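Local coordinates for branched-chain alpha-ketoacid decarboxylase (Lactococcus lactis, PDB 2VBF), which probably decarboxylates branched-chain and aromatic alpha-keto acids to aldehydes, using thiamine diphosphate and a magnesium ion, at residues Thr26-Leu35 with Phe54-Met64. Residues are numbered along the deposited sequence; the frame is centred on the assembly and turned at random. Where two conformers were deposited one is given.
Sequences TVGDYLLDRL and FLDQIISREDM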
loop_
_atom_site.group_PDB
_atom_site.type_symbol
_atom_site.label_atom_id
_atom_site.label_comp_id
_atom_site.label_asym_id
_atom_site.label_seq_id
_atom_site.Cartn_x
_atom_site.Cartn_y
_atom_site.Cartn_z
ATOM N N THR A 26 31.773 -4.128 -7.534
ATOM C CA THR A 26 30.592 -4.189 -8.383
ATOM C C THR A 26 29.740 -2.919 -8.292
ATOM O O THR A 26 29.913 -2.085 -7.395
ATOM C CB THR A 26 29.670 -5.357 -7.974
ATOM O OG1 THR A 26 29.151 -5.104 -6.659
ATOM C CG2 THR A 26 30.400 -6.703 -8.002
ATOM N N VAL A 27 28.767 -2.827 -9.195
ATOM C CA VAL A 27 27.783 -1.739 -9.172
ATOM C C VAL A 27 27.045 -1.713 -7.817
ATOM O O VAL A 27 26.815 -0.645 -7.241
ATOM C CB VAL A 27 26.784 -1.912 -10.337
ATOM C CG1 VAL A 27 25.589 -0.982 -10.187
ATOM C CG2 VAL A 27 27.495 -1.715 -11.699
ATOM N N GLY A 28 26.690 -2.889 -7.303
ATOM C CA GLY A 28 26.092 -3.001 -5.962
ATOM C C GLY A 28 26.937 -2.358 -4.873
ATOM O O GLY A 28 26.434 -1.608 -4.038
ATOM N N ASP A 29 28.237 -2.651 -4.890
ATOM C CA ASP A 29 29.184 -2.036 -3.956
ATOM C C ASP A 29 29.245 -0.514 -4.121
ATOM O O ASP A 29 29.280 0.222 -3.140
ATOM C CB ASP A 29 30.591 -2.617 -4.150
ATOM C CG ASP A 29 30.640 -4.119 -3.949
ATOM O OD1 ASP A 29 30.128 -4.608 -2.923
ATOM O OD2 ASP A 29 31.176 -4.824 -4.826
ATOM N N TYR A 30 29.250 -0.060 -5.371
ATOM C CA TYR A 30 29.281 1.373 -5.684
ATOM C C TYR A 30 28.081 2.104 -5.071
ATOM O O TYR A 30 28.234 3.124 -4.377
ATOM C CB TYR A 30 29.313 1.581 -7.194
ATOM C CG TYR A 30 29.656 2.995 -7.626
ATOM C CD1 TYR A 30 30.956 3.333 -7.984
ATOM C CD2 TYR A 30 28.687 3.990 -7.685
ATOM C CE1 TYR A 30 31.278 4.610 -8.379
ATOM C CE2 TYR A 30 29.003 5.279 -8.080
ATOM C CZ TYR A 30 30.304 5.586 -8.422
ATOM O OH TYR A 30 30.651 6.861 -8.821
ATOM N N LEU A 31 26.897 1.548 -5.314
ATOM C CA LEU A 31 25.653 2.087 -4.764
ATOM C C LEU A 31 25.683 2.130 -3.244
ATOM O O LEU A 31 25.385 3.166 -2.644
ATOM C CB LEU A 31 24.462 1.279 -5.268
ATOM C CG LEU A 31 23.060 1.689 -4.819
ATOM C CD1 LEU A 31 22.843 3.187 -4.993
ATOM C CD2 LEU A 31 22.014 0.890 -5.619
ATOM N N LEU A 32 26.102 1.027 -2.618
ATOM C CA LEU A 32 26.130 0.954 -1.171
ATOM C C LEU A 32 27.185 1.915 -0.586
ATOM O O LEU A 32 26.959 2.526 0.456
ATOM C CB LEU A 32 26.325 -0.499 -0.708
ATOM C CG LEU A 32 25.144 -1.452 -1.010
ATOM C CD1 LEU A 32 25.503 -2.889 -0.716
ATOM C CD2 LEU A 32 23.914 -1.034 -0.212
ATOM N N ASP A 33 28.310 2.080 -1.282
ATOM C CA ASP A 33 29.317 3.051 -0.865
ATOM C C ASP A 33 28.738 4.470 -0.869
ATOM O O ASP A 33 28.926 5.224 0.091
ATOM C CB ASP A 33 30.559 2.987 -1.753
ATOM C CG ASP A 33 31.562 1.915 -1.313
ATOM O OD1 ASP A 33 31.387 1.296 -0.250
ATOM O OD2 ASP A 33 32.546 1.698 -2.045
ATOM N N ARG A 34 28.014 4.817 -1.935
ATOM C CA ARG A 34 27.398 6.141 -2.042
ATOM C C ARG A 34 26.334 6.353 -0.970
ATOM O O ARG A 34 26.252 7.429 -0.396
ATOM C CB ARG A 34 26.790 6.368 -3.423
ATOM C CG ARG A 34 27.805 6.528 -4.561
ATOM C CD ARG A 34 28.861 7.596 -4.257
ATOM N NE ARG A 34 29.452 8.161 -5.471
ATOM C CZ ARG A 34 30.427 9.074 -5.483
ATOM N NH1 ARG A 34 30.962 9.511 -4.355
ATOM N NH2 ARG A 34 30.891 9.541 -6.632
ATOM N N LEU A 35 25.522 5.328 -0.699
ATOM C CA LEU A 35 24.542 5.414 0.387
ATOM C C LEU A 35 25.224 5.635 1.737
ATOM O O LEU A 35 24.776 6.454 2.537
ATOM C CB LEU A 35 23.634 4.177 0.424
ATOM C CG LEU A 35 22.775 3.939 -0.821
ATOM C CD1 LEU A 35 21.933 2.681 -0.591
ATOM C CD2 LEU A 35 21.890 5.153 -1.184
ATOM N N PHE A 54 21.437 -8.497 -4.693
ATOM C CA PHE A 54 21.810 -7.208 -4.129
ATOM C C PHE A 54 21.649 -7.238 -2.606
ATOM O O PHE A 54 22.472 -6.692 -1.885
ATOM C CB PHE A 54 20.988 -6.074 -4.758
ATOM C CG PHE A 54 21.285 -4.707 -4.188
ATOM C CD1 PHE A 54 22.567 -4.170 -4.247
ATOM C CD2 PHE A 54 20.279 -3.953 -3.592
ATOM C CE1 PHE A 54 22.836 -2.925 -3.720
ATOM C CE2 PHE A 54 20.543 -2.714 -3.067
ATOM C CZ PHE A 54 21.819 -2.186 -3.125
ATOM N N LEU A 55 20.585 -7.878 -2.116
ATOM C CA LEU A 55 20.396 -8.062 -0.672
ATOM C C LEU A 55 21.604 -8.727 -0.009
ATOM O O LEU A 55 22.038 -8.286 1.061
ATOM C CB LEU A 55 19.115 -8.851 -0.350
ATOM C CG LEU A 55 17.969 -8.023 0.221
ATOM C CD1 LEU A 55 16.701 -8.870 0.317
ATOM C CD2 LEU A 55 18.341 -7.427 1.562
ATOM N N ASP A 56 22.167 -9.743 -0.659
ATOM C CA ASP A 56 23.361 -10.410 -0.130
ATOM C C ASP A 56 24.449 -9.375 0.132
ATOM O O ASP A 56 25.156 -9.454 1.128
ATOM C CB ASP A 56 23.900 -11.446 -1.114
ATOM C CG ASP A 56 23.006 -12.665 -1.248
ATOM O OD1 ASP A 56 22.237 -12.976 -0.314
ATOM O OD2 ASP A 56 23.096 -13.321 -2.304
ATOM N N GLN A 57 24.572 -8.406 -0.777
ATOM C CA GLN A 57 25.603 -7.364 -0.656
ATOM C C GLN A 57 25.349 -6.454 0.525
ATOM O O GLN A 57 26.295 -6.024 1.198
ATOM C CB GLN A 57 25.715 -6.556 -1.959
ATOM C CG GLN A 57 26.074 -7.425 -3.151
ATOM C CD GLN A 57 26.175 -6.655 -4.448
ATOM O OE1 GLN A 57 25.176 -6.140 -4.954
ATOM N NE2 GLN A 57 27.370 -6.618 -5.026
ATOM N N ILE A 58 24.074 -6.157 0.780
ATOM C CA ILE A 58 23.693 -5.366 1.942
ATOM C C ILE A 58 24.026 -6.118 3.226
ATOM O O ILE A 58 24.565 -5.529 4.157
ATOM C CB ILE A 58 22.183 -5.028 1.970
ATOM C CG1 ILE A 58 21.801 -4.189 0.743
ATOM C CG2 ILE A 58 21.841 -4.292 3.274
ATOM C CD1 ILE A 58 20.295 -3.894 0.597
ATOM N N ILE A 59 23.705 -7.411 3.259
ATOM C CA ILE A 59 23.954 -8.235 4.441
ATOM C C ILE A 59 25.454 -8.288 4.734
ATOM O O ILE A 59 25.867 -8.222 5.894
ATOM C CB ILE A 59 23.401 -9.682 4.281
ATOM C CG1 ILE A 59 21.870 -9.684 4.198
ATOM C CG2 ILE A 59 23.880 -10.578 5.440
ATOM C CD1 ILE A 59 21.166 -9.108 5.401
ATOM N N SER A 60 26.256 -8.370 3.681
ATOM C CA SER A 60 27.717 -8.493 3.819
ATOM C C SER A 60 28.414 -7.218 4.308
ATOM O O SER A 60 29.531 -7.294 4.808
ATOM C CB SER A 60 28.332 -8.926 2.492
ATOM O OG SER A 60 27.964 -10.260 2.185
ATOM N N ARG A 61 27.770 -6.058 4.179
ATOM C CA ARG A 61 28.366 -4.782 4.630
ATOM C C ARG A 61 28.592 -4.774 6.132
ATOM O O ARG A 61 27.697 -5.151 6.877
ATOM C CB ARG A 61 27.433 -3.598 4.345
ATOM C CG ARG A 61 27.034 -3.355 2.902
ATOM C CD ARG A 61 28.148 -2.768 2.049
ATOM N NE ARG A 61 28.598 -1.445 2.493
ATOM C CZ ARG A 61 29.326 -0.621 1.734
ATOM N NH1 ARG A 61 29.658 -0.966 0.499
ATOM N NH2 ARG A 61 29.705 0.560 2.204
ATOM N N GLU A 62 29.743 -4.299 6.601
ATOM C CA GLU A 62 29.913 -4.126 8.055
ATOM C C GLU A 62 29.242 -2.864 8.570
ATOM O O GLU A 62 28.932 -2.774 9.765
ATOM C CB GLU A 62 31.384 -4.093 8.484
ATOM C CG GLU A 62 32.257 -3.098 7.732
ATOM C CD GLU A 62 33.011 -3.758 6.605
ATOM O OE1 GLU A 62 32.411 -4.631 5.943
ATOM O OE2 GLU A 62 34.208 -3.429 6.400
ATOM N N ASP A 63 29.011 -1.904 7.670
ATOM C CA ASP A 63 28.613 -0.550 8.048
ATOM C C ASP A 63 27.148 -0.242 7.734
ATOM O O ASP A 63 26.718 0.912 7.844
ATOM C CB ASP A 63 29.504 0.470 7.320
ATOM C CG ASP A 63 29.351 0.416 5.809
ATOM O OD1 ASP A 63 28.675 -0.496 5.296
ATOM O OD2 ASP A 63 29.914 1.286 5.120
ATOM N N MET A 64 26.399 -1.281 7.382
ATOM C CA MET A 64 25.017 -1.142 6.896
ATOM C C MET A 64 24.210 -2.354 7.342
ATOM O O MET A 64 24.665 -3.482 7.186
ATOM C CB MET A 64 25.012 -1.077 5.363
ATOM C CG MET A 64 23.702 -0.629 4.721
ATOM S SD MET A 64 23.484 1.166 4.735
ATOM C CE MET A 64 24.768 1.702 3.597
HETATM O O HOH W 1 29.450 -3.593 -0.633
HETATM O O HOH W 2 29.674 -7.325 -3.258
#
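Two neighbouring helices of the N-terminal thiamine diphosphate-binding domain, 27-35 and 54-60, meet through Leu-32, Phe-54 and Gln-57; Arg-61 joins them from the loop after the second. Their axes cross at -50° and come within 9.9 Å. With no side chain, Gly-28 makes room for the Gln-57 amide: OE1 of Gln-57 lies 3.4 Å from Gly-28 CA, where a beta carbon would clash. The ring of Phe-54 points its edge at Gly-28 O. Leu-32 CD2 reaches Phe-54 CZ at 3.8 Å and also touches Ile-58 CG1. Thr-26, the N-cap of its helix, forms a capping box with Asp-29. Gln-57 NE2 adds a weak hydrogen bond to Thr-26 OG1 at 2.9 Å. One water bridges Asp-29 OD1 and Gln-57 NE2, a second Asp-29 OD1 and Arg-61 NH1.

Bends at chi2 (-74°) and chi3 (-62°) fold Arg-61 back over Leu-32, whose CB lies over one guanidinium face, 3.6 Å from Arg-61 NH1. Both end nitrogens, NH1 and NH2, grip Asp-33 OD1, with NH1 at 2.9 Å. Asp-63 takes NE and NH2 side-on through syn lone pairs, with NE to OD1 at 3.0 Å. A leucine at Arg-61 would probably leave both aspartates without this shared positive partner and the water from Asp-29 without this donor. Asp-33 OD2 turns to Tyr-25 and Lys-198.

The pair packs on the parallel sheet: Leu-32, Leu-35, Ile-58 and Met-64 on Ile-43 of strand 42-45, and Phe-54 on Leu-92 of strand 89-94. Helix 165-179 flanks helix 27-37 through Leu-31 and Arg-34, while Asp-56 hydrogen-bonds to His-489, Gln-493 and Tyr-495 of the second subunit.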